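Local coordinates for protein BIFUNCTIONAL PROTEIN Proline utilization A (PutA) (Corynebacterium freiburgense, PDB 5UX5) that is a bifunctional flavoenzyme of proline catabolism, combining proline dehydrogenase and NAD-dependent aldehyde dehydrogenase activities to oxidise proline, probably to glutamate, with substrate channelling, at residues A[697-702]-A[732-737]; A[708-713]-A[738-743]; A[224-229]-A[256-261]. All blocks are in the same frame, centred on the assembly; numbering follows the deposited sequence.

Contact 1: A[697-702]-A[732-737]; sequences AIIVTP and ILVGDV
Val700 lies alongside Leu733, both side chains pointing the same way, so that Val700 CB sits 3.8 Å from Leu733 CD2. In Val700, CG1 is anti to the backbone N (chi1 -178°); this branch, Val700 CG1, meets Val737 CG1 at 4.1 Å, and the two valines cross at about a right angle. Phe740 of helix 740-750 packs on both Val700 and Leu733. The reverse face carries Ile699, Ile732 and Val734. Ile699 CG2, anti to its own backbone N, crosses Val734 obliquely and comes within 4.2 Å of Val734 CG2. Ile732 holds the same conformation as Ile699, CG1 beside its backbone N, and its extended chain brings Ile732 CD1 to Ala697 CB at 4.0 Å. Ala836 of helix 833-841 touches Ile699, Ile732 and Val734, closing this apolar layer. Between the two faces the backbones pair in parallel. Val700 N donates to Ile732 O at 2.9 Å, and Val734 N to Val700 O at 2.9 Å, each donor in the carbonyl plane. In the third bond, 3.0 Å long, Ile732 N lies 32° out of the carbonyl plane of Ile698 O, above it rather than on a lone pair. The CA-H groups of Ile699 and Leu733 add weaker contacts to Ile732 O and Val700 O, so each of these carbonyls receives both an N-H and a CA-H. Past the last bridge, Pro702 CG and CD lie against Val734 O. The strand segments run at 16° to each other, and helix 706-718 joins the two strands: a beta-alpha-beta crossover of the aldehyde dehydrogenase fold.

Contact 2: A[708-713]-A[738-743]; sequences LAVADV and GRFTDQ
Phe740 extends from the first turn of helix 740-750 with CG anti to the backbone N (chi1 178°), and chi2 of 87° sets its ring square to the CA-CB-CG plane. In that pose the ring reaches across to helix 706-718, where three residues meet it. Val710 comes over one face: its CG2, the branch anti to the carbonyl carbon, stands 3.5 Å from Phe740 CD1. The same methyl, Val710 CG2, is 3.6 Å from Phe740 CE1, so it rests above one side of the ring. Ala709 CB and Val713 CG2 lie at the ring's edge instead. Ala709 CB is 3.8 Å from Phe740 CE1, while Val713 CG2 lies in the ring plane, 3.9 Å from Phe740 CZ, on a side chain that crosses the phenylalanine at about a right angle. Val731 of strand 728-734 touches both Phe740 and Val713. The other branch of Val710, CG1, is anti to the backbone N and reaches Gln743 O at 3.9 Å. One turn on from Phe740, Gln743 packs its CB 3.8 Å from Val710 CG2, then bends at chi2 (-89°) and carries its amide away from the interface. There Gln743 NE2 donates to Asp707 OD1 and Ala160 O, and Asp707 also forms a salt bridge with Arg739. No hydrogen bond joins the two segments; methyl groups against an aromatic ring, with the Gln743 methylene beside them, hold them by dispersion and exclusion of water, while the Gln743 amide finds its partners in Asp707 and Ala160.

Contact 3: A[224-229]-A[256-261]; sequences SPHPFI and LGLEAG
Two neighbouring parallel strands of the proline dehydrogenase barrel begin here, and the contact takes in their first residues and the loops that lead into them. Between the two segments there is one backbone bond: Gly261 N donates to Ile229 O at 3.0 Å, with an N-H...O angle of 159° and the donor in the carbonyl plane. Gly261 also pairs with Leu231 further along the first strand. Ala260 CB lies 3.6 Å from Ile229 O. Phe228 supplies the largest side chain of the contact. Its CG is anti to the backbone N (chi1 -169°), which swings the ring along the backbone of 259-261, Phe228 CD1 reaching Glu259 O at 3.7 Å and Phe228 CZ reaching Gly261 N at 3.4 Å. Because Gly261 has no side chain, the tip of the ring settles directly against its backbone. In this beta-alpha-barrel arrangement, where helix 239-251 links strands 228-232 and 260-265, successive residues alternate sides. Ile229 packs on helices 164-178 and 202-221 and Ala260 on helix 239-251, whereas Phe228 lies on the side away from these helices, probably the barrel interior, meeting the Tyr185 ring and making a cation-pi contact with Lys294. Further out, Leu258 has CG anti to its backbone N (chi1 -179°) and crosses His226 obliquely. Leu258 CD1 lies 3.6 Å from His226 CB and the same distance from His226 CD2, and Tyr217 of helix 202-221 also touches this leucine. The imidazole edge faces Gly257 O loosely, with His226 CD2 4.2 Å from that oxygen, while His226 ND1 is hydrogen-bonded to Arg223 O.

In the fold
Contacts 1 and 2 touch and share the aldehyde dehydrogenase family region: their centres are about 10 Å apart and their segments alternate along the chain. Helix 706-718 follows strand 696-700, and both helices of contact 2 rest on the strands of contact 1. The Phe740 ring is shared, with Phe740 CE2 3.7 Å from Leu733 CD2, and Ile698 CG2 meets Val713 CG2 at 4.0 Å. Contact 3 belongs to the proline dehydrogenase barrel, its centre about 47 Å from that of contact 1 and about 37 Å from that of contact 2. Within that barrel, the side-chain position of Gly261 is about 11 Å from the bound FAD.

Contact 1: A[697-702]-A[732-737]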
ATOM      1  N   ALA A 697      -9.459 -12.866  -6.399  1.00 28.57           N
ATOM      2  CA  ALA A 697     -10.199 -12.050  -7.337  1.00 29.32           C
ATOM      3  C   ALA A 697     -10.513 -10.710  -6.705  1.00 35.03           C
ATOM      4  O   ALA A 697     -10.560 -10.585  -5.474  1.00 32.96           O
ATOM      5  CB  ALA A 697     -11.497 -12.727  -7.763  1.00 34.25           C
ATOM      6  N   ILE A 698     -10.699  -9.701  -7.561  1.00 34.99           N
ATOM      7  CA  ILE A 698     -11.271  -8.415  -7.165  1.00 30.68           C
ATOM      8  C   ILE A 698     -12.535  -8.208  -7.977  1.00 36.97           C
ATOM      9  O   ILE A 698     -12.489  -8.211  -9.215  1.00 50.46           O
ATOM     10  CB  ILE A 698     -10.290  -7.247  -7.360  1.00 31.97           C
ATOM     11  CG1 ILE A 698      -9.122  -7.347  -6.395  1.00 32.33           C
ATOM     12  CG2 ILE A 698     -10.980  -5.865  -7.290  1.00 27.94           C
ATOM     13  CD1 ILE A 698      -8.139  -6.207  -6.628  1.00 43.26           C
ATOM     14  N   ILE A 699     -13.657  -8.020  -7.288  1.00 34.80           N
ATOM     15  CA  ILE A 699     -14.927  -7.710  -7.942  1.00 37.41           C
ATOM     16  C   ILE A 699     -15.057  -6.196  -8.137  1.00 33.95           C
ATOM     17  O   ILE A 699     -14.815  -5.409  -7.209  1.00 32.79           O
ATOM     18  CB  ILE A 699     -16.108  -8.265  -7.131  1.00 31.60           C
ATOM     19  CG1 ILE A 699     -15.994  -9.784  -6.992  1.00 31.82           C
ATOM     20  CG2 ILE A 699     -17.409  -7.853  -7.762  1.00 32.95           C
ATOM     21  CD1 ILE A 699     -17.135 -10.396  -6.213  1.00 32.30           C
ATOM     22  N   VAL A 700     -15.446  -5.797  -9.346  1.00 32.13           N
ATOM     23  CA  VAL A 700     -15.653  -4.411  -9.730  1.00 32.25           C
ATOM     24  C   VAL A 700     -17.076  -4.298 -10.254  1.00 39.84           C
ATOM     25  O   VAL A 700     -17.405  -4.865 -11.302  1.00 43.32           O
ATOM     26  CB  VAL A 700     -14.643  -3.961 -10.794  1.00 37.00           C
ATOM     27  CG1 VAL A 700     -14.835  -2.458 -11.170  1.00 32.36           C
ATOM     28  CG2 VAL A 700     -13.232  -4.271 -10.323  1.00 31.04           C
ATOM     29  N   THR A 701     -17.900  -3.546  -9.558  1.00 38.00           N
ATOM     30  CA  THR A 701     -19.291  -3.318  -9.915  1.00 44.19           C
ATOM     31  C   THR A 701     -19.444  -1.938 -10.525  1.00 42.43           C
ATOM     32  O   THR A 701     -18.620  -1.056 -10.283  1.00 40.48           O
ATOM     33  CB  THR A 701     -20.181  -3.436  -8.670  1.00 41.16           C
ATOM     34  OG1 THR A 701     -20.120  -2.218  -7.913  1.00 38.10           O
ATOM     35  CG2 THR A 701     -19.740  -4.602  -7.806  1.00 34.25           C
ATOM     36  N   PRO A 702     -20.528  -1.681 -11.261  1.00 42.23           N
ATOM     37  CA  PRO A 702     -20.676  -0.360 -11.899  1.00 44.00           C
ATOM     38  C   PRO A 702     -20.617   0.813 -10.936  1.00 45.95           C
ATOM     39  O   PRO A 702     -20.293   1.927 -11.372  1.00 52.88           O
ATOM     40  CB  PRO A 702     -22.053  -0.447 -12.574  1.00 39.32           C
ATOM     41  CG  PRO A 702     -22.257  -1.871 -12.816  1.00 39.99           C
ATOM     42  CD  PRO A 702     -21.629  -2.582 -11.636  1.00 47.58           C
ATOM     43  N   ILE A 732     -13.375  -9.664 -11.647  1.00 33.76           N
ATOM     44  CA  ILE A 732     -14.732 -10.058 -12.020  1.00 42.72           C
ATOM     45  C   ILE A 732     -15.544  -8.777 -12.093  1.00 44.85           C
ATOM     46  O   ILE A 732     -15.767  -8.125 -11.067  1.00 47.26           O
ATOM     47  CB  ILE A 732     -15.368 -11.019 -11.003  1.00 46.66           C
ATOM     48  CG1 ILE A 732     -14.486 -12.215 -10.694  1.00 44.70           C
ATOM     49  CG2 ILE A 732     -16.720 -11.511 -11.473  1.00 37.34           C
ATOM     50  CD1 ILE A 732     -15.073 -13.015  -9.582  1.00 38.00           C
ATOM     51  N   LEU A 733     -15.987  -8.416 -13.291  1.00 36.60           N
ATOM     52  CA  LEU A 733     -16.752  -7.199 -13.519  1.00 41.32           C
ATOM     53  C   LEU A 733     -18.235  -7.532 -13.562  1.00 44.45           C
ATOM     54  O   LEU A 733     -18.640  -8.469 -14.260  1.00 45.77           O
ATOM     55  CB  LEU A 733     -16.347  -6.554 -14.838  1.00 42.86           C
ATOM     56  CG  LEU A 733     -14.870  -6.566 -15.145  1.00 36.93           C
ATOM     57  CD1 LEU A 733     -14.674  -5.978 -16.520  1.00 38.75           C
ATOM     58  CD2 LEU A 733     -14.192  -5.734 -14.120  1.00 35.45           C
ATOM     59  N   VAL A 734     -19.039  -6.785 -12.812  1.00 42.66           N
ATOM     60  CA  VAL A 734     -20.490  -6.952 -12.851  1.00 44.09           C
ATOM     61  C   VAL A 734     -21.076  -5.963 -13.844  1.00 47.58           C
ATOM     62  O   VAL A 734     -20.806  -4.754 -13.769  1.00 42.11           O
ATOM     63  CB  VAL A 734     -21.126  -6.775 -11.464  1.00 39.86           C
ATOM     64  CG1 VAL A 734     -22.618  -6.935 -11.592  1.00 40.54           C
ATOM     65  CG2 VAL A 734     -20.572  -7.804 -10.477  1.00 38.56           C
ATOM     66  N   GLY A 735     -21.844  -6.477 -14.801  1.00 50.98           N
ATOM     67  CA  GLY A 735     -22.432  -5.587 -15.783  1.00 53.20           C
ATOM     68  C   GLY A 735     -21.372  -4.853 -16.578  1.00 52.76           C
ATOM     69  O   GLY A 735     -20.328  -5.415 -16.942  1.00 42.84           O
ATOM     70  N   ASP A 736     -21.649  -3.578 -16.857  1.00 54.98           N
ATOM     71  CA  ASP A 736     -20.798  -2.716 -17.671  1.00 62.97           C
ATOM     72  C   ASP A 736     -20.073  -1.727 -16.764  1.00 58.27           C
ATOM     73  O   ASP A 736     -20.712  -0.984 -16.009  1.00 58.35           O
ATOM     74  CB  ASP A 736     -21.629  -1.989 -18.734  1.00 76.14           C
ATOM     75  CG  ASP A 736     -20.827  -0.946 -19.506  1.00 85.10           C
ATOM     76  OD1 ASP A 736     -19.860  -1.326 -20.201  1.00 89.58           O
ATOM     77  OD2 ASP A 736     -21.171   0.254 -19.441  1.00 87.89           O
ATOM     78  N   VAL A 737     -18.744  -1.716 -16.836  1.00 53.55           N
ATOM     79  CA  VAL A 737     -17.938  -0.881 -15.958  1.00 46.43           C
ATOM     80  C   VAL A 737     -17.257   0.264 -16.715  1.00 48.17           C
ATOM     81  O   VAL A 737     -16.298   0.852 -16.221  1.00 42.79           O
ATOM     82  CB  VAL A 737     -16.924  -1.731 -15.172  1.00 47.77           C
ATOM     83  CG1 VAL A 737     -17.637  -2.532 -14.105  1.00 47.08           C
ATOM     84  CG2 VAL A 737     -16.203  -2.681 -16.105  1.00 58.72           C
TER

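Contact 2: A[708-713]-A[738-743]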
ATOM      1  N   LEU A 708      -9.667   4.317  -9.612  1.00 30.02           N
ATOM      2  CA  LEU A 708      -9.128   3.689  -8.416  1.00 30.86           C
ATOM      3  C   LEU A 708      -9.170   2.167  -8.543  1.00 35.15           C
ATOM      4  O   LEU A 708      -8.218   1.485  -8.149  1.00 33.33           O
ATOM      5  CB  LEU A 708      -9.893   4.182  -7.189  1.00 30.45           C
ATOM      6  CG  LEU A 708      -9.724   5.693  -7.023  1.00 36.41           C
ATOM      7  CD1 LEU A 708     -10.369   6.237  -5.765  1.00 25.68           C
ATOM      8  CD2 LEU A 708      -8.247   6.002  -7.009  1.00 38.04           C
ATOM      9  N   ALA A 709     -10.230   1.615  -9.148  1.00 34.02           N
ATOM     10  CA  ALA A 709     -10.277   0.164  -9.315  1.00 29.04           C
ATOM     11  C   ALA A 709      -9.154  -0.324 -10.216  1.00 38.26           C
ATOM     12  O   ALA A 709      -8.430  -1.259  -9.852  1.00 41.25           O
ATOM     13  CB  ALA A 709     -11.625  -0.271  -9.867  1.00 29.03           C
ATOM     14  N   VAL A 710      -8.933   0.351 -11.355  1.00 35.55           N
ATOM     15  CA  VAL A 710      -7.860  -0.051 -12.270  1.00 34.39           C
ATOM     16  C   VAL A 710      -6.505  -0.020 -11.568  1.00 33.79           C
ATOM     17  O   VAL A 710      -5.697  -0.949 -11.693  1.00 37.90           O
ATOM     18  CB  VAL A 710      -7.841   0.835 -13.528  1.00 32.48           C
ATOM     19  CG1 VAL A 710      -6.475   0.749 -14.199  1.00 29.90           C
ATOM     20  CG2 VAL A 710      -8.921   0.424 -14.499  1.00 34.16           C
ATOM     21  N   ALA A 711      -6.209   1.071 -10.863  1.00 30.36           N
ATOM     22  CA  ALA A 711      -4.936   1.151 -10.142  1.00 35.72           C
ATOM     23  C   ALA A 711      -4.774   0.017  -9.123  1.00 38.76           C
ATOM     24  O   ALA A 711      -3.682  -0.538  -8.970  1.00 39.61           O
ATOM     25  CB  ALA A 711      -4.817   2.503  -9.443  1.00 28.62           C
ATOM     26  N   ASP A 712      -5.841  -0.347  -8.414  1.00 37.39           N
ATOM     27  CA  ASP A 712      -5.678  -1.426  -7.451  1.00 35.07           C
ATOM     28  C   ASP A 712      -5.680  -2.777  -8.130  1.00 33.65           C
ATOM     29  O   ASP A 712      -4.959  -3.674  -7.690  1.00 35.30           O
ATOM     30  CB  ASP A 712      -6.755  -1.376  -6.370  1.00 40.49           C
ATOM     31  CG  ASP A 712      -6.548  -0.229  -5.408  1.00 36.90           C
ATOM     32  OD1 ASP A 712      -5.385   0.116  -5.097  1.00 36.40           O
ATOM     33  OD2 ASP A 712      -7.558   0.349  -4.978  1.00 36.57           O
ATOM     34  N   VAL A 713      -6.440  -2.945  -9.212  1.00 35.55           N
ATOM     35  CA  VAL A 713      -6.401  -4.226  -9.902  1.00 32.86           C
ATOM     36  C   VAL A 713      -5.029  -4.468 -10.519  1.00 38.42           C
ATOM     37  O   VAL A 713      -4.429  -5.531 -10.323  1.00 42.43           O
ATOM     38  CB  VAL A 713      -7.489  -4.321 -10.965  1.00 28.74           C
ATOM     39  CG1 VAL A 713      -7.165  -5.499 -11.788  1.00 29.59           C
ATOM     40  CG2 VAL A 713      -8.867  -4.436 -10.327  1.00 28.81           C
ATOM     41  N   GLY A 738     -17.767   0.624 -17.881  1.00 56.72           N
ATOM     42  CA  GLY A 738     -17.322   1.851 -18.544  1.00 58.96           C
ATOM     43  C   GLY A 738     -15.836   1.925 -18.852  1.00 49.65           C
ATOM     44  O   GLY A 738     -15.272   1.110 -19.593  1.00 50.88           O
ATOM     45  N   ARG A 739     -15.183   2.959 -18.344  1.00 47.71           N
ATOM     46  CA  ARG A 739     -13.806   3.186 -18.762  1.00 55.36           C
ATOM     47  C   ARG A 739     -12.828   2.152 -18.204  1.00 54.26           C
ATOM     48  O   ARG A 739     -11.668   2.138 -18.639  1.00 53.04           O
ATOM     49  CB  ARG A 739     -13.388   4.598 -18.358  1.00 62.44           C
ATOM     50  CG  ARG A 739     -14.505   5.625 -18.548  1.00 69.01           C
ATOM     51  CD  ARG A 739     -13.979   7.050 -18.424  1.00 68.56           C
ATOM     52  NE  ARG A 739     -13.019   7.185 -17.330  1.00 63.95           N
ATOM     53  CZ  ARG A 739     -13.368   7.286 -16.053  1.00 59.11           C
ATOM     54  NH1 ARG A 739     -14.647   7.265 -15.709  1.00 64.83           N
ATOM     55  NH2 ARG A 739     -12.450   7.418 -15.117  1.00 50.14           N
ATOM     56  N   PHE A 740     -13.287   1.264 -17.309  1.00 45.20           N
ATOM     57  CA  PHE A 740     -12.400   0.360 -16.581  1.00 39.16           C
ATOM     58  C   PHE A 740     -11.462  -0.403 -17.506  1.00 39.72           C
ATOM     59  O   PHE A 740     -10.242  -0.372 -17.337  1.00 37.63           O
ATOM     60  CB  PHE A 740     -13.218  -0.638 -15.740  1.00 42.58           C
ATOM     61  CG  PHE A 740     -12.357  -1.624 -14.992  1.00 37.97           C
ATOM     62  CD1 PHE A 740     -11.849  -1.302 -13.733  1.00 39.15           C
ATOM     63  CD2 PHE A 740     -12.019  -2.842 -15.548  1.00 38.49           C
ATOM     64  CE1 PHE A 740     -11.027  -2.172 -13.048  1.00 31.48           C
ATOM     65  CE2 PHE A 740     -11.190  -3.716 -14.868  1.00 43.60           C
ATOM     66  CZ  PHE A 740     -10.692  -3.374 -13.608  1.00 39.35           C
ATOM     67  N   THR A 741     -12.024  -1.137 -18.469  1.00 40.63           N
ATOM     68  CA  THR A 741     -11.197  -2.056 -19.242  1.00 43.97           C
ATOM     69  C   THR A 741     -10.180  -1.307 -20.096  1.00 48.03           C
ATOM     70  O   THR A 741      -8.999  -1.682 -20.129  1.00 50.02           O
ATOM     71  CB  THR A 741     -12.065  -2.958 -20.110  1.00 48.79           C
ATOM     72  OG1 THR A 741     -13.233  -3.360 -19.374  1.00 53.07           O
ATOM     73  CG2 THR A 741     -11.250  -4.187 -20.507  1.00 39.45           C
ATOM     74  N   ASP A 742     -10.610  -0.242 -20.783  1.00 41.82           N
ATOM     75  CA  ASP A 742      -9.660   0.560 -21.546  1.00 38.25           C
ATOM     76  C   ASP A 742      -8.506   1.013 -20.657  1.00 39.84           C
ATOM     77  O   ASP A 742      -7.331   0.860 -21.020  1.00 38.90           O
ATOM     78  CB  ASP A 742     -10.342   1.785 -22.153  1.00 38.91           C
ATOM     79  CG  ASP A 742     -11.148   1.483 -23.394  1.00 52.57           C
ATOM     80  OD1 ASP A 742     -10.874   0.492 -24.135  1.00 48.00           O
ATOM     81  OD2 ASP A 742     -12.062   2.301 -23.641  1.00 51.23           O
ATOM     82  N   GLN A 743      -8.827   1.580 -19.484  1.00 35.44           N
ATOM     83  CA  GLN A 743      -7.789   2.101 -18.592  1.00 34.01           C
ATOM     84  C   GLN A 743      -6.879   0.997 -18.064  1.00 40.95           C
ATOM     85  O   GLN A 743      -5.661   1.193 -17.954  1.00 35.53           O
ATOM     86  CB  GLN A 743      -8.419   2.856 -17.419  1.00 33.02           C
ATOM     87  CG  GLN A 743      -9.092   4.159 -17.817  1.00 39.74           C
ATOM     88  CD  GLN A 743      -8.131   5.328 -17.791  1.00 44.52           C
ATOM     89  OE1 GLN A 743      -7.255   5.439 -18.652  1.00 38.33           O
ATOM     90  NE2 GLN A 743      -8.285   6.207 -16.803  1.00 47.47           N
TER

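Contact 3: A[224-229]-A[256-261]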
ATOM      1  N   SER A 224       6.089  34.381 -31.603  1.00 49.71           N
ATOM      2  CA  SER A 224       6.546  35.599 -30.922  1.00 47.79           C
ATOM      3  C   SER A 224       5.441  36.669 -30.819  1.00 46.65           C
ATOM      4  O   SER A 224       4.873  37.107 -31.832  1.00 57.66           O
ATOM      5  CB  SER A 224       7.789  36.168 -31.603  1.00 53.02           C
ATOM      6  OG  SER A 224       8.912  35.325 -31.399  1.00 54.30           O
ATOM      7  N   PRO A 225       5.137  37.089 -29.586  1.00 43.85           N
ATOM      8  CA  PRO A 225       5.885  36.579 -28.425  1.00 52.44           C
ATOM      9  C   PRO A 225       5.599  35.115 -28.027  1.00 52.93           C
ATOM     10  O   PRO A 225       4.529  34.544 -28.290  1.00 47.56           O
ATOM     11  CB  PRO A 225       5.475  37.537 -27.288  1.00 47.57           C
ATOM     12  CG  PRO A 225       4.173  38.140 -27.719  1.00 45.62           C
ATOM     13  CD  PRO A 225       4.149  38.122 -29.230  1.00 46.42           C
ATOM     14  N   HIS A 226       6.627  34.538 -27.410  1.00 54.84           N
ATOM     15  CA  HIS A 226       6.567  33.179 -26.908  1.00 47.10           C
ATOM     16  C   HIS A 226       5.401  33.032 -25.943  1.00 45.37           C
ATOM     17  O   HIS A 226       5.307  33.800 -24.975  1.00 39.18           O
ATOM     18  CB  HIS A 226       7.856  32.822 -26.170  1.00 49.18           C
ATOM     19  CG  HIS A 226       9.086  32.796 -27.022  1.00 47.52           C
ATOM     20  ND1 HIS A 226       9.046  32.654 -28.394  1.00 57.52           N
ATOM     21  CD2 HIS A 226      10.398  32.855 -26.687  1.00 50.34           C
ATOM     22  CE1 HIS A 226      10.278  32.645 -28.871  1.00 58.38           C
ATOM     23  NE2 HIS A 226      11.117  32.766 -27.856  1.00 62.85           N
ATOM     24  N   PRO A 227       4.518  32.062 -26.148  1.00 40.11           N
ATOM     25  CA  PRO A 227       3.539  31.723 -25.111  1.00 38.50           C
ATOM     26  C   PRO A 227       4.222  31.027 -23.937  1.00 40.22           C
ATOM     27  O   PRO A 227       5.371  30.591 -24.019  1.00 46.23           O
ATOM     28  CB  PRO A 227       2.559  30.806 -25.839  1.00 38.81           C
ATOM     29  CG  PRO A 227       3.342  30.264 -27.029  1.00 39.73           C
ATOM     30  CD  PRO A 227       4.348  31.288 -27.391  1.00 40.34           C
ATOM     31  N   PHE A 228       3.468  30.886 -22.845  1.00 41.12           N
ATOM     32  CA  PHE A 228       3.967  30.510 -21.521  1.00 35.62           C
ATOM     33  C   PHE A 228       3.531  29.097 -21.135  1.00 39.52           C
ATOM     34  O   PHE A 228       2.335  28.769 -21.190  1.00 39.67           O
ATOM     35  CB  PHE A 228       3.444  31.504 -20.484  1.00 35.21           C
ATOM     36  CG  PHE A 228       4.073  31.383 -19.137  1.00 34.42           C
ATOM     37  CD1 PHE A 228       5.242  32.059 -18.834  1.00 34.64           C
ATOM     38  CD2 PHE A 228       3.460  30.615 -18.146  1.00 41.92           C
ATOM     39  CE1 PHE A 228       5.808  31.953 -17.586  1.00 38.54           C
ATOM     40  CE2 PHE A 228       4.021  30.495 -16.889  1.00 32.91           C
ATOM     41  CZ  PHE A 228       5.189  31.175 -16.603  1.00 36.97           C
ATOM     42  N   ILE A 229       4.497  28.279 -20.712  1.00 34.54           N
ATOM     43  CA  ILE A 229       4.268  26.918 -20.230  1.00 33.87           C
ATOM     44  C   ILE A 229       4.569  26.873 -18.739  1.00 39.74           C
ATOM     45  O   ILE A 229       5.663  27.258 -18.303  1.00 41.50           O
ATOM     46  CB  ILE A 229       5.137  25.894 -20.987  1.00 34.29           C
ATOM     47  CG1 ILE A 229       4.743  25.843 -22.463  1.00 35.30           C
ATOM     48  CG2 ILE A 229       5.073  24.522 -20.338  1.00 33.56           C
ATOM     49  CD1 ILE A 229       5.791  25.243 -23.334  1.00 36.05           C
ATOM     50  N   LEU A 256      17.261  28.418 -23.960  1.00 52.37           N
ATOM     51  CA  LEU A 256      17.872  29.320 -22.994  1.00 43.16           C
ATOM     52  C   LEU A 256      17.122  30.644 -22.894  1.00 43.90           C
ATOM     53  O   LEU A 256      17.109  31.265 -21.826  1.00 41.26           O
ATOM     54  CB  LEU A 256      19.329  29.579 -23.369  1.00 43.55           C
ATOM     55  CG  LEU A 256      20.128  30.184 -22.197  1.00 52.49           C
ATOM     56  CD1 LEU A 256      19.954  29.363 -20.890  1.00 46.15           C
ATOM     57  CD2 LEU A 256      21.600  30.459 -22.508  1.00 45.34           C
ATOM     58  N   GLY A 257      16.450  31.070 -23.965  1.00 48.18           N
ATOM     59  CA  GLY A 257      15.762  32.349 -23.913  1.00 42.07           C
ATOM     60  C   GLY A 257      14.255  32.300 -23.752  1.00 47.16           C
ATOM     61  O   GLY A 257      13.582  33.307 -23.990  1.00 48.32           O
ATOM     62  N   LEU A 258      13.717  31.171 -23.282  1.00 40.12           N
ATOM     63  CA  LEU A 258      12.281  30.983 -23.137  1.00 43.70           C
ATOM     64  C   LEU A 258      11.869  31.227 -21.690  1.00 48.19           C
ATOM     65  O   LEU A 258      12.355  30.555 -20.772  1.00 42.73           O
ATOM     66  CB  LEU A 258      11.869  29.576 -23.561  1.00 50.15           C
ATOM     67  CG  LEU A 258      10.375  29.254 -23.476  1.00 43.27           C
ATOM     68  CD1 LEU A 258       9.581  30.222 -24.338  1.00 38.82           C
ATOM     69  CD2 LEU A 258      10.117  27.802 -23.881  1.00 38.15           C
ATOM     70  N   GLU A 259      10.955  32.167 -21.501  1.00 53.87           N
ATOM     71  CA  GLU A 259      10.356  32.436 -20.200  1.00 46.10           C
ATOM     72  C   GLU A 259       9.308  31.367 -19.910  1.00 36.04           C
ATOM     73  O   GLU A 259       8.331  31.237 -20.653  1.00 36.14           O
ATOM     74  CB  GLU A 259       9.735  33.831 -20.208  1.00 41.25           C
ATOM     75  CG  GLU A 259       9.841  34.611 -18.936  1.00 48.50           C
ATOM     76  CD  GLU A 259       9.676  36.107 -19.162  1.00 50.56           C
ATOM     77  OE1 GLU A 259       8.560  36.627 -18.935  1.00 46.43           O
ATOM     78  OE2 GLU A 259      10.661  36.759 -19.578  1.00 55.47           O
ATOM     79  N   ALA A 260       9.513  30.607 -18.835  1.00 35.26           N
ATOM     80  CA  ALA A 260       8.627  29.519 -18.438  1.00 37.78           C
ATOM     81  C   ALA A 260       8.529  29.479 -16.916  1.00 39.58           C
ATOM     82  O   ALA A 260       9.280  30.143 -16.208  1.00 43.86           O
ATOM     83  CB  ALA A 260       9.105  28.170 -18.983  1.00 41.76           C
ATOM     84  N   GLY A 261       7.558  28.719 -16.413  1.00 40.83           N
ATOM     85  CA  GLY A 261       7.160  28.828 -15.027  1.00 38.88           C
ATOM     86  C   GLY A 261       6.979  27.482 -14.352  1.00 37.51           C
ATOM     87  O   GLY A 261       6.875  26.439 -14.990  1.00 41.49           O
TER